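PDB 6HFZ: GDSL-like protein from Roseburia intestinalis L1-82, which is a two-domain esterase that removes acetyl groups from acetylated mannans, with a GDSL-type (SGNH) hydrolase domain. Local coordinates for residues R126-Y129 with K134-V137; I11-C16 with R157-Y162; V103-S108 with E122-K127. All coordinates share one frame; numbering follows the deposited sequence.

Interaction 1: R126-Y129 with K134-V137; sequences RKVY and KPAV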
# COMPACT_ATOMS: atom_id res chain seq x y z
N ARG A 126 -3.23 -9.88 -8.07
CA ARG A 126 -4.13 -11.05 -8.25
C ARG A 126 -5.42 -10.87 -7.44
O ARG A 126 -6.52 -11.09 -7.96
CB ARG A 126 -3.42 -12.35 -7.91
CG ARG A 126 -2.33 -12.72 -8.91
CD ARG A 126 -1.61 -13.98 -8.52
NE ARG A 126 -2.52 -15.12 -8.62
CZ ARG A 126 -2.65 -15.89 -9.70
NH1 ARG A 126 -2.03 -15.58 -10.82
NH2 ARG A 126 -3.38 -17.00 -9.61
N LYS A 127 -5.31 -10.49 -6.16
CA LYS A 127 -6.49 -10.39 -5.30
C LYS A 127 -7.46 -9.34 -5.85
O LYS A 127 -8.66 -9.50 -5.82
CB LYS A 127 -6.07 -10.09 -3.86
CG LYS A 127 -7.20 -9.73 -2.88
CD LYS A 127 -6.79 -9.66 -1.44
CE LYS A 127 -6.51 -11.01 -0.84
NZ LYS A 127 -5.68 -10.93 0.39
N VAL A 128 -6.93 -8.16 -6.22
CA VAL A 128 -7.82 -7.10 -6.69
C VAL A 128 -8.43 -7.47 -8.05
O VAL A 128 -9.64 -7.27 -8.28
CB VAL A 128 -7.09 -5.74 -6.72
CG1 VAL A 128 -7.91 -4.67 -7.40
CG2 VAL A 128 -6.64 -5.30 -5.33
N TYR A 129 -7.63 -8.00 -8.95
CA TYR A 129 -8.02 -8.23 -10.34
C TYR A 129 -9.10 -9.33 -10.39
O TYR A 129 -10.03 -9.23 -11.18
CB TYR A 129 -6.80 -8.62 -11.17
CG TYR A 129 -7.02 -8.81 -12.65
CD1 TYR A 129 -7.27 -7.74 -13.50
CD2 TYR A 129 -7.02 -10.08 -13.20
CE1 TYR A 129 -7.43 -7.93 -14.87
CE2 TYR A 129 -7.17 -10.28 -14.58
CZ TYR A 129 -7.37 -9.20 -15.41
OH TYR A 129 -7.47 -9.37 -16.77
N LYS A 134 -14.57 -7.31 -10.40
CA LYS A 134 -13.70 -7.41 -11.61
C LYS A 134 -13.32 -6.00 -12.05
O LYS A 134 -13.54 -5.60 -13.21
CB LYS A 134 -14.41 -8.16 -12.74
CG LYS A 134 -14.81 -9.60 -12.41
CD LYS A 134 -13.62 -10.49 -12.25
CE LYS A 134 -13.94 -11.97 -12.18
NZ LYS A 134 -14.16 -12.36 -10.78
N PRO A 135 -12.73 -5.21 -11.15
CA PRO A 135 -12.40 -3.82 -11.46
C PRO A 135 -11.32 -3.65 -12.54
O PRO A 135 -10.46 -4.47 -12.68
CB PRO A 135 -11.87 -3.28 -10.13
CG PRO A 135 -11.28 -4.49 -9.48
CD PRO A 135 -12.27 -5.60 -9.81
N ALA A 136 -11.45 -2.57 -13.32
CA ALA A 136 -10.35 -2.07 -14.12
C ALA A 136 -9.23 -1.65 -13.16
O ALA A 136 -9.50 -1.01 -12.14
CB ALA A 136 -10.78 -0.90 -14.96
N VAL A 137 -8.02 -2.07 -13.49
CA VAL A 137 -6.84 -1.79 -12.66
C VAL A 137 -5.83 -1.02 -13.51
O VAL A 137 -5.56 -1.42 -14.65
CB VAL A 137 -6.23 -3.08 -12.11
CG1 VAL A 137 -4.94 -2.83 -11.32
CG2 VAL A 137 -7.21 -3.87 -11.26
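In the turn that carries a beta-alpha-beta crossover from helix 115-129 into strand 136-141, V128 and Y129 of the last helical turn meet K134, P135 and V137 of the incoming chain. V128 is the hub. Its chi1 of 171° swings CG1 to the far side of CB from the backbone N and across to the other segment, where this methyl sits 4.0 Å from CG of P135 and, equally, 4.0 Å from CG2 of V137. The side chains of V128 and P135 cross at about a right angle. The proline ring also comes up against the backbone: CG of P135 is 3.4 Å from the carbonyl oxygen of V128, an oxygen that accepts a hydrogen bond from the S131 hydroxyl. The Y129 ring is a looser neighbour, its CD1 edge 4.5 Å from CG2 of V137, which lies near the ring plane. Further out, the bent chain of K134 passes its CD 4.0 Å from the Y129 carbonyl oxygen.

Between these two segments the contact is van der Waals throughout; the polar tie comes from R19 of helix 18-28. Its NH1 is hydrogen-bonded to the carbonyl oxygens of both Y129 and P135, and R19 also makes a cation-pi contact with the Y129 ring, joining the helix end to the residue just before the strand. V103 of strand 102-106 lies against both V128 and P135. The helix-to-strand junction of a beta-alpha-beta crossover, here packed by V128, P135 and V137, belongs to the parallel alpha/beta architecture of the SGNH hydrolase fold.

Interaction 2: I11-C16 with R157-Y162; sequences IANRGC and RIARHY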
# COMPACT_ATOMS: atom_id res chain seq x y z
N ILE A 11 3.47 6.18 -20.72
CA ILE A 11 2.76 4.90 -20.84
C ILE A 11 3.79 3.78 -20.76
O ILE A 11 4.46 3.48 -21.72
CB ILE A 11 1.89 4.85 -22.11
CG1 ILE A 11 0.92 6.03 -22.16
CG2 ILE A 11 1.18 3.50 -22.22
CD1 ILE A 11 0.41 6.35 -23.54
N ALA A 12 3.93 3.19 -19.57
CA ALA A 12 4.88 2.21 -19.25
C ALA A 12 4.40 0.86 -19.79
O ALA A 12 5.24 0.02 -20.10
CB ALA A 12 5.08 2.12 -17.75
N ASN A 13 3.08 0.66 -19.81
CA ASN A 13 2.47 -0.54 -20.37
C ASN A 13 1.06 -0.16 -20.85
O ASN A 13 0.25 0.35 -20.12
CB ASN A 13 2.42 -1.72 -19.39
CG ASN A 13 2.23 -3.06 -20.08
OD1 ASN A 13 2.91 -3.35 -21.07
ND2 ASN A 13 1.31 -3.89 -19.62
N ARG A 14 0.75 -0.42 -22.12
CA ARG A 14 -0.59 -0.11 -22.60
C ARG A 14 -1.57 -1.12 -21.97
O ARG A 14 -2.69 -0.74 -21.57
CB ARG A 14 -0.63 -0.15 -24.14
CG ARG A 14 -2.04 -0.17 -24.70
CD ARG A 14 -2.14 -0.39 -26.21
NE ARG A 14 -3.50 -0.19 -26.71
CZ ARG A 14 -4.46 -1.13 -26.71
NH1 ARG A 14 -4.27 -2.30 -26.12
NH2 ARG A 14 -5.60 -0.88 -27.32
N GLY A 15 -1.15 -2.37 -21.97
CA GLY A 15 -1.93 -3.47 -21.41
C GLY A 15 -3.19 -3.73 -22.20
O GLY A 15 -3.35 -3.22 -23.29
N CYS A 16 -4.10 -4.50 -21.61
CA CYS A 16 -5.40 -4.78 -22.22
C CYS A 16 -6.40 -3.78 -21.66
O CYS A 16 -6.51 -3.65 -20.41
CB CYS A 16 -5.80 -6.22 -21.92
SG CYS A 16 -7.54 -6.58 -22.31
N ARG A 157 7.11 -5.89 -14.21
CA ARG A 157 7.09 -7.31 -14.57
C ARG A 157 5.71 -7.88 -14.30
O ARG A 157 5.21 -8.72 -15.08
CB ARG A 157 8.14 -8.12 -13.81
CG ARG A 157 9.56 -7.78 -14.22
CD ARG A 157 10.58 -8.40 -13.28
NE ARG A 157 11.93 -8.31 -13.82
CZ ARG A 157 13.05 -8.34 -13.11
NH1 ARG A 157 13.02 -8.67 -11.82
NH2 ARG A 157 14.20 -8.00 -13.67
N ILE A 158 5.09 -7.43 -13.21
CA ILE A 158 3.71 -7.82 -12.89
C ILE A 158 2.73 -7.17 -13.87
O ILE A 158 1.78 -7.84 -14.32
CB ILE A 158 3.35 -7.50 -11.42
CG1 ILE A 158 4.30 -8.23 -10.47
CG2 ILE A 158 1.89 -7.79 -11.13
CD1 ILE A 158 4.50 -9.72 -10.76
N ALA A 159 2.93 -5.89 -14.20
CA ALA A 159 2.10 -5.23 -15.17
C ALA A 159 2.05 -6.02 -16.49
O ALA A 159 0.96 -6.20 -17.03
CB ALA A 159 2.60 -3.83 -15.43
N ARG A 160 3.20 -6.48 -16.97
CA ARG A 160 3.27 -7.12 -18.31
C ARG A 160 2.69 -8.54 -18.19
O ARG A 160 1.97 -9.01 -19.11
CB ARG A 160 4.72 -7.07 -18.81
CG ARG A 160 5.17 -5.69 -19.29
CD ARG A 160 6.55 -5.67 -19.91
NE ARG A 160 7.57 -6.15 -19.01
CZ ARG A 160 8.24 -5.39 -18.16
NH1 ARG A 160 7.97 -4.10 -18.02
NH2 ARG A 160 9.24 -5.95 -17.50
N HIS A 161 2.94 -9.18 -17.04
CA HIS A 161 2.46 -10.58 -16.79
C HIS A 161 0.92 -10.62 -16.89
O HIS A 161 0.37 -11.58 -17.45
CB HIS A 161 2.94 -11.16 -15.47
CG HIS A 161 2.75 -12.65 -15.36
ND1 HIS A 161 3.47 -13.52 -16.15
CD2 HIS A 161 1.93 -13.41 -14.60
CE1 HIS A 161 3.10 -14.76 -15.88
NE2 HIS A 161 2.17 -14.73 -14.91
N TYR A 162 0.24 -9.60 -16.38
CA TYR A 162 -1.27 -9.60 -16.30
C TYR A 162 -1.88 -8.73 -17.39
O TYR A 162 -3.10 -8.58 -17.38
CB TYR A 162 -1.76 -9.21 -14.90
CG TYR A 162 -1.36 -10.25 -13.90
CD1 TYR A 162 -2.10 -11.42 -13.81
CD2 TYR A 162 -0.20 -10.16 -13.14
CE1 TYR A 162 -1.73 -12.45 -12.97
CE2 TYR A 162 0.16 -11.18 -12.27
CZ TYR A 162 -0.60 -12.34 -12.20
OH TYR A 162 -0.23 -13.39 -11.40
O HOH W 1 5.36 -2.44 -18.10
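N13 meets A159 and R160 near the end of helix 152-161, and its side chain carries the contact. CB points at the helix, and CG follows anti to the backbone N (chi1 -161°), which brings CG to 4.0 Å from CG of R160. The amide then divides: OD1 rests against the aliphatic part of the arginine, 3.7 Å from R160 CG, while ND2 lies 3.5 Å from the carbonyl oxygen of A159 at an angle too poor for a hydrogen bond. The true partner of ND2 is the carbonyl oxygen of L164, just beyond the helix. Cut back to alanine, the position is likely to lose the amide donor to the L164 carbonyl and open a gap beside R160 CG. The arginine's guanidinium stands almost perpendicular to the amide, 84° between planes; a water donates to the carbonyl oxygen of A12 and accepts a weak bond from R160 NH1.

Strand 11-13 runs antiparallel to strand 166-168 at one margin of the mixed sheet, and the pairing holds a classic beta bulge where A12 and N13 both face A166. Helix 152-161 packs on N13 and, through I158, on helix 115-129, while I11 meets helix 196-215.

Interaction 3: V103-S108 with E122-K127; sequences VIIEFS and EGLVRK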
# COMPACT_ATOMS: atom_id res chain seq x y z
N VAL A 103 -9.56 0.86 -9.99
CA VAL A 103 -8.58 0.84 -8.92
C VAL A 103 -7.22 1.26 -9.50
O VAL A 103 -6.75 0.60 -10.41
CB VAL A 103 -8.43 -0.57 -8.31
CG1 VAL A 103 -7.34 -0.57 -7.24
CG2 VAL A 103 -9.75 -1.08 -7.76
N ILE A 104 -6.66 2.34 -8.96
CA ILE A 104 -5.22 2.66 -9.12
C ILE A 104 -4.44 2.03 -7.98
O ILE A 104 -4.84 2.17 -6.77
CB ILE A 104 -5.00 4.18 -9.19
CG1 ILE A 104 -5.25 4.65 -10.63
CG2 ILE A 104 -3.58 4.56 -8.69
CD1 ILE A 104 -5.31 6.14 -10.82
N ILE A 105 -3.36 1.34 -8.35
CA ILE A 105 -2.46 0.78 -7.40
C ILE A 105 -1.13 1.53 -7.47
O ILE A 105 -0.53 1.62 -8.52
CB ILE A 105 -2.28 -0.73 -7.64
CG1 ILE A 105 -3.57 -1.52 -7.45
CG2 ILE A 105 -1.17 -1.25 -6.75
CD1 ILE A 105 -3.45 -2.94 -7.82
N GLU A 106 -0.66 2.06 -6.33
CA GLU A 106 0.42 3.03 -6.32
C GLU A 106 1.35 2.76 -5.13
O GLU A 106 1.16 3.34 -4.04
CB GLU A 106 -0.22 4.42 -6.24
CG GLU A 106 0.70 5.61 -6.38
CD GLU A 106 1.54 5.97 -5.17
OE1 GLU A 106 2.80 5.83 -5.28
OE2 GLU A 106 0.95 6.33 -4.09
N PHE A 107 2.35 1.89 -5.35
CA PHE A 107 3.26 1.45 -4.29
C PHE A 107 4.74 1.50 -4.74
O PHE A 107 5.61 0.98 -4.06
CB PHE A 107 2.91 0.04 -3.80
CG PHE A 107 1.71 -0.03 -2.89
CD1 PHE A 107 1.73 0.61 -1.65
CD2 PHE A 107 0.56 -0.68 -3.28
CE1 PHE A 107 0.64 0.52 -0.78
CE2 PHE A 107 -0.56 -0.68 -2.45
CZ PHE A 107 -0.50 -0.13 -1.19
N SER A 108 5.01 2.04 -5.94
CA SER A 108 6.37 1.95 -6.52
C SER A 108 7.42 2.85 -5.85
O SER A 108 8.62 2.68 -6.19
CB SER A 108 6.32 2.17 -8.04
OG SER A 108 5.35 1.29 -8.62
N GLU A 122 2.47 -8.94 -6.54
CA GLU A 122 1.75 -9.92 -7.34
C GLU A 122 0.50 -10.42 -6.58
O GLU A 122 -0.59 -10.49 -7.17
CB GLU A 122 2.62 -11.10 -7.78
CG GLU A 122 1.80 -12.07 -8.60
CD GLU A 122 2.60 -13.08 -9.41
OE1 GLU A 122 2.19 -13.36 -10.58
OE2 GLU A 122 3.63 -13.52 -8.92
N GLY A 123 0.66 -10.75 -5.29
CA GLY A 123 -0.47 -11.14 -4.45
C GLY A 123 -1.55 -10.08 -4.43
O GLY A 123 -2.72 -10.41 -4.56
N LEU A 124 -1.15 -8.80 -4.28
CA LEU A 124 -2.12 -7.71 -4.25
C LEU A 124 -2.85 -7.61 -5.59
O LEU A 124 -4.14 -7.51 -5.63
CB LEU A 124 -1.39 -6.40 -3.93
CG LEU A 124 -2.29 -5.16 -4.07
CD1 LEU A 124 -3.46 -5.19 -3.08
CD2 LEU A 124 -1.46 -3.88 -3.90
N VAL A 125 -2.10 -7.60 -6.69
CA VAL A 125 -2.69 -7.48 -8.02
C VAL A 125 -3.68 -8.63 -8.28
O VAL A 125 -4.80 -8.42 -8.79
CB VAL A 125 -1.61 -7.36 -9.13
CG1 VAL A 125 -2.19 -7.53 -10.52
CG2 VAL A 125 -0.82 -6.06 -9.02
N ARG A 126 -3.23 -9.88 -8.07
CA ARG A 126 -4.13 -11.05 -8.25
C ARG A 126 -5.42 -10.87 -7.44
O ARG A 126 -6.52 -11.09 -7.96
CB ARG A 126 -3.42 -12.35 -7.91
CG ARG A 126 -2.33 -12.72 -8.91
CD ARG A 126 -1.61 -13.98 -8.52
NE ARG A 126 -2.52 -15.12 -8.62
CZ ARG A 126 -2.65 -15.89 -9.70
NH1 ARG A 126 -2.03 -15.58 -10.82
NH2 ARG A 126 -3.38 -17.00 -9.61
N LYS A 127 -5.31 -10.49 -6.16
CA LYS A 127 -6.49 -10.39 -5.30
C LYS A 127 -7.46 -9.34 -5.85
O LYS A 127 -8.66 -9.50 -5.82
CB LYS A 127 -6.07 -10.09 -3.86
CG LYS A 127 -7.20 -9.73 -2.88
CD LYS A 127 -6.79 -9.66 -1.44
CE LYS A 127 -6.51 -11.01 -0.84
NZ LYS A 127 -5.68 -10.93 0.39
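L124 of helix 115-129 presents its CD2 methyl to both F107 and I105, and here the packing is closest. A chi1 of 172° extends the leucine outward from the helix, so that CD2 reaches 3.6 Å from CE2 of the F107 ring and 3.8 Å from its CD2. The leucine approaches that ring obliquely, the two side chains lying at about a right angle. The same methyl is 3.9 Å from CG2 of I105, and these two aliphatic chains meet tip to tip. One carbon thus bridges the strand and the first residue past its end.

One residue along the helix the fit slackens. CD1 of I105 comes only to 4.3 Å from CG2 of V125, a glancing touch. Every residue that touches is buried, so the looser part is no more open to water than the tight one. Other elements close the core around the contact: L38 of strand 32-39 lies against both F107 and L124, V88 of helix 84-96 against L124, and V137 and L139 of the next strand against I105.

I105 of a central parallel strand and F107 just beyond it, packed on the helix that follows without any polar bond between the two segments, form the strand-helix half of a beta-alpha-beta unit, as in the SGNH hydrolase fold.

From the N terminus, segment 11-16 comes first, but interaction 2 is completed only at 157-162, closing a long loop of 140 residues that encloses the other two contacts. Within it, interaction 3 returns from strand 102-106 to helix 115-129 over 13 residues, and interaction 1 follows at the helix end with a turn of four. These two run in sequence, their ranges overlapping at R126 and K127 on helix 115-129, and meet again on the sheet, where V103 N bonds to A136 O. Interaction 2 ties the sheet's outermost strand 11-13 to helix 152-161; its Y162 hydroxyl probably hydrogen-bonds to E122 and R126, joining that helix's end to helix 115-129.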